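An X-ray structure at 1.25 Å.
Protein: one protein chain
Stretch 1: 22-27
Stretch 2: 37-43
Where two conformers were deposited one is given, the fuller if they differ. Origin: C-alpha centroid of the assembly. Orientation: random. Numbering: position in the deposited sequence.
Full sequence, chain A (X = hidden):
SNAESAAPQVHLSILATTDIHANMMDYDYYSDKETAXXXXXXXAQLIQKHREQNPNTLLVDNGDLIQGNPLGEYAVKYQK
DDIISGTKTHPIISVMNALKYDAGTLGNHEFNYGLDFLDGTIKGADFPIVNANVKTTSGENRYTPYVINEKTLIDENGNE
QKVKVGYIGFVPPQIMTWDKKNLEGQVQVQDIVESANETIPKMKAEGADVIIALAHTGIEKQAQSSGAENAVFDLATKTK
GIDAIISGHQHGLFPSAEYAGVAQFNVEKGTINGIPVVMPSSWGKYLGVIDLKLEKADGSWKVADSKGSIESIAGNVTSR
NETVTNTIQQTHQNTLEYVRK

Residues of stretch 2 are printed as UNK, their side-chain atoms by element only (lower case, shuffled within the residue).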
# COMPACT_ATOMS: atom_id res chain seq x y z
N ALA A 22 -6.38 -8.92 -3.69
CA ALA A 22 -6.00 -10.29 -3.26
C ALA A 22 -6.08 -10.51 -1.75
O ALA A 22 -5.63 -11.53 -1.25
CB ALA A 22 -4.62 -10.68 -3.80
N ASN A 23 -6.67 -9.56 -1.05
CA ASN A 23 -6.90 -9.71 0.39
C ASN A 23 -8.15 -10.56 0.67
O ASN A 23 -9.23 -10.04 0.92
CB ASN A 23 -7.00 -8.33 1.07
CG ASN A 23 -5.71 -7.52 0.93
OD1 ASN A 23 -5.67 -6.49 0.28
ND2 ASN A 23 -4.67 -8.00 1.52
N MSE A 24 -7.96 -11.87 0.61
CA MSE A 24 -9.01 -12.86 0.87
C MSE A 24 -9.27 -12.97 2.36
O MSE A 24 -10.38 -12.78 2.82
CB MSE A 24 -8.59 -14.22 0.31
CG MSE A 24 -8.46 -14.22 -1.23
SE MSE A 24 -10.13 -13.92 -2.17
CE MSE A 24 -9.86 -12.00 -2.63
N MSE A 25 -8.22 -13.28 3.10
CA MSE A 25 -8.29 -13.33 4.55
C MSE A 25 -8.12 -11.94 5.17
O MSE A 25 -7.58 -11.04 4.54
CB MSE A 25 -7.22 -14.27 5.09
CG MSE A 25 -7.41 -15.71 4.68
SE MSE A 25 -9.02 -16.53 5.47
CE MSE A 25 -8.22 -17.05 7.17
N ASP A 26 -8.55 -11.80 6.41
CA ASP A 26 -8.28 -10.58 7.16
C ASP A 26 -6.88 -10.73 7.78
O ASP A 26 -6.71 -10.95 8.98
CB ASP A 26 -9.39 -10.29 8.20
CG ASP A 26 -9.67 -11.46 9.15
OD1 ASP A 26 -9.34 -12.61 8.84
OD2 ASP A 26 -10.27 -11.19 10.20
N TYR A 27 -5.87 -10.62 6.92
CA TYR A 27 -4.50 -11.01 7.23
C TYR A 27 -3.47 -10.14 6.52
O TYR A 27 -3.56 -9.90 5.33
CB TYR A 27 -4.29 -12.49 6.86
CG TYR A 27 -3.14 -13.13 7.61
CD1 TYR A 27 -3.34 -13.69 8.87
CD2 TYR A 27 -1.86 -13.17 7.08
CE1 TYR A 27 -2.30 -14.26 9.56
CE2 TYR A 27 -0.82 -13.76 7.77
CZ TYR A 27 -1.06 -14.29 9.01
OH TYR A 27 -0.03 -14.86 9.73
N UNK A 37 -9.10 -5.17 10.12
CA UNK A 37 -9.22 -3.92 9.38
C UNK A 37 -9.74 -4.12 7.95
O UNK A 37 -10.30 -3.20 7.39
c UNK A 37 -7.81 -3.27 9.35
c UNK A 37 -7.79 -1.87 8.74
o UNK A 37 -8.55 -1.01 9.20
o UNK A 37 -6.96 -1.62 7.83
N UNK A 38 -9.53 -5.29 7.36
CA UNK A 38 -9.83 -5.51 5.94
C UNK A 38 -9.99 -6.98 5.61
O UNK A 38 -9.84 -7.83 6.47
c UNK A 38 -8.74 -4.87 5.06
c UNK A 38 -4.81 -6.54 5.49
c UNK A 38 -5.12 -5.34 6.10
c UNK A 38 -5.75 -7.18 4.74
c UNK A 38 -6.37 -4.81 5.97
c UNK A 38 -7.34 -5.46 5.24
c UNK A 38 -7.00 -6.64 4.62
N UNK A 39 -10.29 -7.27 4.35
CA UNK A 39 -10.33 -8.64 3.85
C UNK A 39 -11.71 -9.11 3.44
O UNK A 39 -12.67 -8.85 4.13
N UNK A 40 -11.78 -9.80 2.31
CA UNK A 40 -13.04 -10.30 1.77
C UNK A 40 -13.75 -11.25 2.75
O UNK A 40 -14.94 -11.30 2.76
c UNK A 40 -15.06 -10.25 -0.52
c UNK A 40 -12.81 -10.96 0.41
c UNK A 40 -13.61 -11.93 -1.73
c UNK A 40 -14.05 -11.39 -0.38
N UNK A 41 -12.99 -11.96 3.58
CA UNK A 41 -13.59 -12.80 4.60
C UNK A 41 -14.51 -12.00 5.53
O UNK A 41 -15.49 -12.53 6.01
c UNK A 41 -12.53 -13.54 5.39
N UNK A 42 -14.20 -10.73 5.77
CA UNK A 42 -15.07 -9.84 6.54
C UNK A 42 -16.15 -9.19 5.68
O UNK A 42 -17.28 -9.15 6.06
c UNK A 42 -12.61 -8.49 9.24
n UNK A 42 -13.73 -8.25 11.85
n UNK A 42 -12.11 -9.14 10.46
n UNK A 42 -12.13 -9.67 12.67
c UNK A 42 -13.55 -9.43 8.51
c UNK A 42 -14.25 -8.80 7.31
c UNK A 42 -12.67 -9.03 11.65
N UNK A 43 -15.78 -8.72 4.49
CA UNK A 43 -16.77 -8.08 3.62
C UNK A 43 -17.93 -9.02 3.29
O UNK A 43 -19.06 -8.59 3.16
o UNK A 43 -14.77 -7.27 2.51
c UNK A 43 -16.89 -6.38 1.73
c UNK A 43 -16.14 -7.59 2.30
O HOH W 1 -9.27 -10.54 12.84

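Position 37 has four side-chain atoms: two carbons in line, the second carrying two oxygens. That is a short carboxylate. Its side chain does not reach stretch 1. The residue is aspartate, D37.

Position 38 carries seven carbons, one followed by a ring of six, with no oxygen on the ring. The CA-to-CB bond points sideways, but the ring reaches stretch 1 and lies near N23, M25 and Y27. This is phenylalanine, F38. Y27 O sits at the ring edge, near its plane, 3.5 Å from F38 CE1. The backbone of F38 also takes part: F38 O receives a CA-H...O contact from D26 CA at 3.2 Å.

Position 39 has no side-chain atoms, so it is glycine, G39. The backbone requires it. With phi 114° and psi 137°, a CB would jam against the carbonyl O of the residue before. An ideal CB would also clash with stretch 1, at 2.7 Å from M25 O and 2.9 Å from D26 CA. The bare CA instead makes a CA-H...O contact, G39 CA to N23 O, at 3.4 Å.

Position 40 has four carbons, forked at the second, and points toward stretch 1. It meets the selenomethionine M24. The fork at the second carbon marks leucine, L40. L40 CD2 lies 3.9 Å from M24 CE, an apolar contact.

Position 41 has one carbon. Its CA-to-CB bond points toward stretch 1, and its CB lies 4.3 Å from M25 CA. It is alanine, A41.

Position 42 has three carbons, a nitrogen, then a carbon bearing two more nitrogens. The end of the chain meets the D26 carboxylate. This guanidinium belongs to arginine, R42. Its extended chain brings R42 NE to D26 OD2 at 2.8 Å, a hydrogen-bonded salt bridge at the guanidinium edge. Water 1 joins the same pair: it lies 2.9 Å from D26 OD2 and accepts from R42 NH2 at 3.0 Å.

Position 43 has one carbon carrying an oxygen and a carbon. It does not touch stretch 1. It is threonine, T43.

The contact works by backbone at the start of a helix. G39 is the N-cap. Stretch 1 supplies acceptors for the next two amides: L40 N donates to N23 O at 2.9 Å, nearly straight, and A41 N donates to M24 O at 2.8 Å. R42 N and T43 N donate to G39 O instead. The glycine allows the close approach, and the D26 to R42 salt bridge adds a charged tie.

Stretch 2 37-43: DFGLART
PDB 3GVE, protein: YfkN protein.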